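Local coordinates for fanconi-associated nuclease 1 homolog (Pseudomonas aeruginosa, PDB 5Y7Q), which is a bacterial homolog of Fanconi-associated nuclease 1, a multidomain protein that carries a VRR-NUC nuclease domain and is bound to nucleic acid in this structure, at residues A506-R514 with R557-P568. Residues are numbered along the deposited sequence; the frame is centred on the assembly and turned at random.
Sequences AHLRAWFER and RWLQFCREREMP
Arg-514 reaches across from helix 505-517 and places its CD between the faces of two aromatic rings of helix 553-564, Phe-561 and Trp-558. Its CG is anti to the backbone N (chi1 -170°), which sends the chain toward the other helix. CD sits over the centre of the Phe-561 ring, 3.6 Å from Phe-561 CG. The same CD also makes a CH-pi contact with the six-membered ring of Trp-558. The guanidinium then stands nearly upright on that indole, the two planes 86° apart, in a cation-pi contact with CZ 4.0 Å from the ring centroid. Arg-565 CD lies over the opposite face of Phe-561, toward the rim, and the ring is held between two arginine chains. Trp-511 CD1 meets the edge of the Phe-561 ring, 3.7 Å from Phe-561 CE2.

At the far end Met-567 packs between His-507 and Trp-511. Its CG lies over the centre of the imidazole, 3.6 Å from the centroid. The chain bends at chi2 and carries SD to 3.3 Å from Trp-511 NE1, an oblique Met-aromatic contact. Met-567 CE touches Ala-510 CB at 3.8 Å. Glu-566, with positive phi, turns the chain after the helix and leads into Met-567.

Trp-511 also rests on Ile-411 of helix 409-418, and Cys-562 on Val-569 of strand 569-577. The arrangement is a roughly antiparallel helix pair, segment axes at 145°, joined by aromatic, arginine and methionine side chains within the mixed alpha/beta fold of the VRR-NUC domain.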
ATOM      1  N   ALA A 506      21.190  12.661 -21.130  1.00 81.16           N
ATOM      2  CA  ALA A 506      20.133  12.306 -22.071  1.00 84.80           C
ATOM      3  C   ALA A 506      19.473  10.987 -21.700  1.00 90.93           C
ATOM      4  O   ALA A 506      18.255  10.832 -21.853  1.00100.23           O
ATOM      5  CB  ALA A 506      20.681  12.247 -23.490  1.00 90.29           C
ATOM      6  N   HIS A 507      20.253  10.025 -21.204  1.00 86.99           N
ATOM      7  CA  HIS A 507      19.649   8.822 -20.637  1.00 79.61           C
ATOM      8  C   HIS A 507      18.763   9.162 -19.447  1.00 82.00           C
ATOM      9  O   HIS A 507      17.669   8.602 -19.300  1.00 83.64           O
ATOM     10  CB  HIS A 507      20.725   7.825 -20.219  1.00 68.39           C
ATOM     11  CG  HIS A 507      21.495   7.257 -21.364  1.00 76.35           C
ATOM     12  ND1 HIS A 507      22.564   6.404 -21.192  1.00 75.90           N
ATOM     13  CD2 HIS A 507      21.362   7.436 -22.700  1.00 77.17           C
ATOM     14  CE1 HIS A 507      23.052   6.079 -22.376  1.00 80.07           C
ATOM     15  NE2 HIS A 507      22.339   6.689 -23.306  1.00 79.41           N
ATOM     16  N   LEU A 508      19.228  10.064 -18.576  1.00 74.80           N
ATOM     17  CA  LEU A 508      18.409  10.462 -17.441  1.00 69.82           C
ATOM     18  C   LEU A 508      17.087  11.028 -17.910  1.00 72.51           C
ATOM     19  O   LEU A 508      16.029  10.645 -17.408  1.00 73.74           O
ATOM     20  CB  LEU A 508      19.132  11.492 -16.586  1.00 68.38           C
ATOM     21  CG  LEU A 508      20.168  10.910 -15.641  1.00 60.08           C
ATOM     22  CD1 LEU A 508      20.446  11.928 -14.581  1.00 59.70           C
ATOM     23  CD2 LEU A 508      19.668   9.639 -15.053  1.00 52.16           C
ATOM     24  N   ARG A 509      17.126  11.924 -18.884  1.00 72.93           N
ATOM     25  CA  ARG A 509      15.883  12.455 -19.421  1.00 79.61           C
ATOM     26  C   ARG A 509      15.010  11.341 -19.982  1.00 78.09           C
ATOM     27  O   ARG A 509      13.806  11.302 -19.714  1.00 77.25           O
ATOM     28  CB  ARG A 509      16.172  13.510 -20.490  1.00 83.78           C
ATOM     29  CG  ARG A 509      14.968  13.894 -21.291  1.00 85.12           C
ATOM     30  CD  ARG A 509      15.047  15.343 -21.647  1.00104.67           C
ATOM     31  NE  ARG A 509      14.436  16.184 -20.620  1.00107.21           N
ATOM     32  CZ  ARG A 509      14.272  17.498 -20.745  1.00112.38           C
ATOM     33  NH1 ARG A 509      13.706  18.191 -19.774  1.00102.28           N
ATOM     34  NH2 ARG A 509      14.678  18.117 -21.851  1.00127.32           N
ATOM     35  N   ALA A 510      15.593  10.419 -20.752  1.00 78.26           N
ATOM     36  CA  ALA A 510      14.788   9.347 -21.333  1.00 77.32           C
ATOM     37  C   ALA A 510      14.061   8.557 -20.242  1.00 71.41           C
ATOM     38  O   ALA A 510      12.827   8.428 -20.257  1.00 66.25           O
ATOM     39  CB  ALA A 510      15.671   8.439 -22.187  1.00 73.18           C
ATOM     40  N   TRP A 511      14.811   8.054 -19.261  1.00 65.46           N
ATOM     41  CA  TRP A 511      14.199   7.315 -18.164  1.00 61.98           C
ATOM     42  C   TRP A 511      13.138   8.146 -17.457  1.00 63.15           C
ATOM     43  O   TRP A 511      12.025   7.674 -17.217  1.00 72.83           O
ATOM     44  CB  TRP A 511      15.269   6.862 -17.172  1.00 60.31           C
ATOM     45  CG  TRP A 511      16.249   5.949 -17.769  1.00 68.29           C
ATOM     46  CD1 TRP A 511      16.029   5.044 -18.778  1.00 79.17           C
ATOM     47  CD2 TRP A 511      17.630   5.864 -17.449  1.00 71.99           C
ATOM     48  NE1 TRP A 511      17.199   4.391 -19.094  1.00 81.39           N
ATOM     49  CE2 TRP A 511      18.199   4.879 -18.293  1.00 80.71           C
ATOM     50  CE3 TRP A 511      18.449   6.528 -16.540  1.00 74.19           C
ATOM     51  CZ2 TRP A 511      19.543   4.539 -18.237  1.00 80.45           C
ATOM     52  CZ3 TRP A 511      19.786   6.185 -16.484  1.00 80.29           C
ATOM     53  CH2 TRP A 511      20.321   5.200 -17.329  1.00 76.10           C
ATOM     54  N   PHE A 512      13.462   9.395 -17.122  1.00 70.10           N
ATOM     55  CA  PHE A 512      12.561  10.216 -16.311  1.00 66.24           C
ATOM     56  C   PHE A 512      11.236  10.460 -17.026  1.00 69.02           C
ATOM     57  O   PHE A 512      10.161  10.419 -16.406  1.00 68.88           O
ATOM     58  CB  PHE A 512      13.246  11.537 -15.951  1.00 61.80           C
ATOM     59  CG  PHE A 512      14.387  11.375 -14.982  1.00 61.28           C
ATOM     60  CD1 PHE A 512      14.693  10.121 -14.446  1.00 54.82           C
ATOM     61  CD2 PHE A 512      15.133  12.464 -14.583  1.00 54.32           C
ATOM     62  CE1 PHE A 512      15.742   9.952 -13.552  1.00 48.11           C
ATOM     63  CE2 PHE A 512      16.172  12.304 -13.673  1.00 52.38           C
ATOM     64  CZ  PHE A 512      16.482  11.051 -13.162  1.00 49.28           C
ATOM     65  N   GLU A 513      11.286  10.686 -18.338  1.00 67.89           N
ATOM     66  CA  GLU A 513      10.048  10.856 -19.083  1.00 75.21           C
ATOM     67  C   GLU A 513       9.274   9.548 -19.178  1.00 72.33           C
ATOM     68  O   GLU A 513       8.035   9.563 -19.170  1.00 82.65           O
ATOM     69  CB  GLU A 513      10.340  11.420 -20.472  1.00 89.25           C
ATOM     70  CG  GLU A 513       9.318  12.442 -20.956  1.00106.67           C
ATOM     71  CD  GLU A 513       9.755  13.882 -20.709  1.00118.07           C
ATOM     72  OE1 GLU A 513      10.804  14.302 -21.255  1.00119.22           O
ATOM     73  OE2 GLU A 513       9.045  14.592 -19.962  1.00121.55           O
ATOM     74  N   ARG A 514       9.969   8.408 -19.244  1.00 66.43           N
ATOM     75  CA  ARG A 514       9.238   7.141 -19.273  1.00 76.56           C
ATOM     76  C   ARG A 514       8.497   6.902 -17.962  1.00 83.89           C
ATOM     77  O   ARG A 514       7.340   6.461 -17.963  1.00 88.67           O
ATOM     78  CB  ARG A 514      10.178   5.970 -19.569  1.00 78.98           C
ATOM     79  CG  ARG A 514       9.440   4.653 -19.844  1.00 81.55           C
ATOM     80  CD  ARG A 514      10.390   3.510 -20.172  1.00 84.53           C
ATOM     81  NE  ARG A 514       9.996   2.261 -19.524  1.00 82.90           N
ATOM     82  CZ  ARG A 514       9.244   1.316 -20.085  1.00 90.83           C
ATOM     83  NH1 ARG A 514       8.782   1.460 -21.334  1.00 91.78           N
ATOM     84  NH2 ARG A 514       8.956   0.221 -19.382  1.00 89.29           N
ATOM     85  N   ARG A 557      10.025  -5.024 -21.090  1.00 86.48           N
ATOM     86  CA  ARG A 557       9.747  -3.718 -21.675  1.00 83.14           C
ATOM     87  C   ARG A 557      10.893  -2.754 -21.400  1.00 78.55           C
ATOM     88  O   ARG A 557      11.256  -1.949 -22.264  1.00 81.96           O
ATOM     89  CB  ARG A 557       8.421  -3.175 -21.154  1.00 76.06           C
ATOM     90  CG  ARG A 557       7.349  -4.247 -21.111  1.00 84.22           C
ATOM     91  CD  ARG A 557       5.931  -3.690 -20.953  1.00 87.66           C
ATOM     92  NE  ARG A 557       5.357  -3.945 -19.635  1.00 79.29           N
ATOM     93  CZ  ARG A 557       5.436  -3.081 -18.634  1.00 85.59           C
ATOM     94  NH1 ARG A 557       6.068  -1.928 -18.827  1.00 81.98           N
ATOM     95  NH2 ARG A 557       4.882  -3.355 -17.454  1.00 90.11           N
ATOM     96  N   TRP A 558      11.503  -2.842 -20.218  1.00 69.04           N
ATOM     97  CA  TRP A 558      12.608  -1.941 -19.945  1.00 68.57           C
ATOM     98  C   TRP A 558      13.841  -2.288 -20.773  1.00 73.51           C
ATOM     99  O   TRP A 558      14.570  -1.392 -21.210  1.00 73.32           O
ATOM    100  CB  TRP A 558      12.941  -1.927 -18.460  1.00 79.33           C
ATOM    101  CG  TRP A 558      13.268  -0.542 -18.132  1.00102.94           C
ATOM    102  CD1 TRP A 558      14.441   0.114 -18.407  1.00113.16           C
ATOM    103  CD2 TRP A 558      12.388   0.429 -17.566  1.00109.24           C
ATOM    104  NE1 TRP A 558      14.351   1.432 -18.010  1.00114.54           N
ATOM    105  CE2 TRP A 558      13.100   1.650 -17.494  1.00111.11           C
ATOM    106  CE3 TRP A 558      11.078   0.384 -17.093  1.00106.18           C
ATOM    107  CZ2 TRP A 558      12.540   2.807 -16.966  1.00101.85           C
ATOM    108  CZ3 TRP A 558      10.529   1.529 -16.579  1.00106.34           C
ATOM    109  CH2 TRP A 558      11.255   2.728 -16.517  1.00101.15           C
ATOM    110  N   LEU A 559      14.084  -3.572 -21.015  1.00 73.90           N
ATOM    111  CA  LEU A 559      15.157  -3.959 -21.918  1.00 71.46           C
ATOM    112  C   LEU A 559      14.900  -3.452 -23.328  1.00 76.14           C
ATOM    113  O   LEU A 559      15.814  -2.955 -23.993  1.00 82.32           O
ATOM    114  CB  LEU A 559      15.304  -5.470 -21.924  1.00 70.62           C
ATOM    115  CG  LEU A 559      15.920  -6.044 -20.670  1.00 73.04           C
ATOM    116  CD1 LEU A 559      16.474  -7.395 -21.043  1.00 86.43           C
ATOM    117  CD2 LEU A 559      17.002  -5.126 -20.204  1.00 71.64           C
ATOM    118  N   GLN A 560      13.667  -3.596 -23.811  1.00 75.45           N
ATOM    119  CA  GLN A 560      13.325  -3.076 -25.126  1.00 81.51           C
ATOM    120  C   GLN A 560      13.566  -1.576 -25.180  1.00 78.82           C
ATOM    121  O   GLN A 560      14.189  -1.061 -26.115  1.00 89.12           O
ATOM    122  CB  GLN A 560      11.868  -3.413 -25.455  1.00 91.25           C
ATOM    123  CG  GLN A 560      11.428  -3.039 -26.870  1.00108.76           C
ATOM    124  CD  GLN A 560       9.914  -3.155 -27.073  1.00123.50           C
ATOM    125  OE1 GLN A 560       9.216  -3.804 -26.289  1.00128.84           O
ATOM    126  NE2 GLN A 560       9.404  -2.516 -28.127  1.00126.51           N
ATOM    127  N   PHE A 561      13.125  -0.865 -24.150  1.00 75.98           N
ATOM    128  CA  PHE A 561      13.284   0.582 -24.126  1.00 82.54           C
ATOM    129  C   PHE A 561      14.753   0.972 -24.122  1.00 86.13           C
ATOM    130  O   PHE A 561      15.173   1.879 -24.851  1.00 92.84           O
ATOM    131  CB  PHE A 561      12.578   1.157 -22.905  1.00 76.55           C
ATOM    132  CG  PHE A 561      12.757   2.629 -22.760  1.00 78.18           C
ATOM    133  CD1 PHE A 561      11.949   3.504 -23.466  1.00 80.45           C
ATOM    134  CD2 PHE A 561      13.746   3.145 -21.937  1.00 70.59           C
ATOM    135  CE1 PHE A 561      12.107   4.879 -23.339  1.00 79.53           C
ATOM    136  CE2 PHE A 561      13.917   4.522 -21.814  1.00 70.61           C
ATOM    137  CZ  PHE A 561      13.095   5.391 -22.512  1.00 70.93           C
ATOM    138  N   CYS A 562      15.551   0.294 -23.299  1.00 87.81           N
ATOM    139  CA  CYS A 562      16.970   0.612 -23.199  1.00 96.45           C
ATOM    140  C   CYS A 562      17.719   0.297 -24.494  1.00100.17           C
ATOM    141  O   CYS A 562      18.532   1.106 -24.959  1.00 98.74           O
ATOM    142  CB  CYS A 562      17.587  -0.145 -22.026  1.00 92.47           C
ATOM    143  SG  CYS A 562      17.341   0.626 -20.413  1.00 89.06           S
ATOM    144  N   ARG A 563      17.467  -0.861 -25.096  1.00 99.59           N
ATOM    145  CA  ARG A 563      18.214  -1.179 -26.304  1.00104.38           C
ATOM    146  C   ARG A 563      17.609  -0.547 -27.546  1.00103.14           C
ATOM    147  O   ARG A 563      18.131  -0.768 -28.637  1.00115.51           O
ATOM    148  CB  ARG A 563      18.362  -2.703 -26.481  1.00112.81           C
ATOM    149  CG  ARG A 563      17.175  -3.462 -27.091  1.00123.58           C
ATOM    150  CD  ARG A 563      17.468  -4.981 -27.174  1.00133.50           C
ATOM    151  NE  ARG A 563      17.400  -5.673 -25.876  1.00138.26           N
ATOM    152  CZ  ARG A 563      18.447  -5.974 -25.096  1.00129.27           C
ATOM    153  NH1 ARG A 563      19.687  -5.656 -25.462  1.00129.61           N
ATOM    154  NH2 ARG A 563      18.254  -6.607 -23.941  1.00113.67           N
ATOM    155  N   GLU A 564      16.531   0.231 -27.424  1.00105.07           N
ATOM    156  CA  GLU A 564      16.156   1.132 -28.513  1.00108.97           C
ATOM    157  C   GLU A 564      16.826   2.497 -28.414  1.00101.03           C
ATOM    158  O   GLU A 564      16.785   3.268 -29.380  1.00 99.76           O
ATOM    159  CB  GLU A 564      14.638   1.315 -28.561  1.00114.61           C
ATOM    160  CG  GLU A 564      13.887   0.097 -29.078  1.00119.88           C
ATOM    161  CD  GLU A 564      12.402   0.134 -28.751  1.00125.48           C
ATOM    162  OE1 GLU A 564      11.985   0.977 -27.919  1.00120.00           O
ATOM    163  OE2 GLU A 564      11.653  -0.687 -29.328  1.00129.95           O
ATOM    164  N   ARG A 565      17.417   2.814 -27.265  1.00 96.68           N
ATOM    165  CA  ARG A 565      18.233   4.004 -27.063  1.00 99.45           C
ATOM    166  C   ARG A 565      19.724   3.735 -27.185  1.00 96.48           C
ATOM    167  O   ARG A 565      20.525   4.643 -26.933  1.00 95.40           O
ATOM    168  CB  ARG A 565      17.967   4.604 -25.678  1.00 96.43           C
ATOM    169  CG  ARG A 565      16.974   5.723 -25.675  1.00 95.82           C
ATOM    170  CD  ARG A 565      15.616   5.179 -25.435  1.00 94.49           C
ATOM    171  NE  ARG A 565      14.684   6.270 -25.234  1.00 99.72           N
ATOM    172  CZ  ARG A 565      13.627   6.491 -25.997  1.00 97.55           C
ATOM    173  NH1 ARG A 565      13.380   5.674 -27.016  1.00107.41           N
ATOM    174  NH2 ARG A 565      12.820   7.521 -25.731  1.00 85.77           N
ATOM    175  N   GLU A 566      20.117   2.512 -27.524  1.00 98.46           N
ATOM    176  CA  GLU A 566      21.504   2.075 -27.377  1.00105.29           C
ATOM    177  C   GLU A 566      22.007   2.446 -25.979  1.00 97.74           C
ATOM    178  O   GLU A 566      23.030   3.109 -25.796  1.00 97.92           O
ATOM    179  CB  GLU A 566      22.409   2.638 -28.489  1.00112.90           C
ATOM    180  CG  GLU A 566      22.107   2.117 -29.923  1.00115.01           C
ATOM    181  CD  GLU A 566      23.341   1.543 -30.657  1.00123.45           C
ATOM    182  OE1 GLU A 566      24.443   1.494 -30.062  1.00123.85           O
ATOM    183  OE2 GLU A 566      23.208   1.130 -31.838  1.00127.33           O
ATOM    184  N   MET A 567      21.238   2.059 -25.000  1.00 89.87           N
ATOM    185  CA  MET A 567      21.715   2.072 -23.634  1.00 81.60           C
ATOM    186  C   MET A 567      22.409   0.758 -23.319  1.00 82.71           C
ATOM    187  O   MET A 567      22.038  -0.299 -23.844  1.00 85.06           O
ATOM    188  CB  MET A 567      20.563   2.279 -22.656  1.00 74.25           C
ATOM    189  CG  MET A 567      20.188   3.728 -22.472  1.00 81.14           C
ATOM    190  SD  MET A 567      18.443   3.948 -22.124  1.00 89.07           S
ATOM    191  CE  MET A 567      18.317   5.732 -22.252  1.00 93.74           C
ATOM    192  N   PRO A 568      23.409   0.834 -22.492  1.00 79.62           N
ATOM    193  CA  PRO A 568      24.155  -0.365 -22.099  1.00 71.72           C
ATOM    194  C   PRO A 568      23.445  -1.234 -21.066  1.00 65.13           C
ATOM    195  O   PRO A 568      23.666  -1.082 -19.866  1.00 64.20           O
ATOM    196  CB  PRO A 568      25.453   0.223 -21.539  1.00 73.69           C
ATOM    197  CG  PRO A 568      25.035   1.546 -21.014  1.00 84.72           C
ATOM    198  CD  PRO A 568      24.042   2.064 -22.007  1.00 84.34           C
TER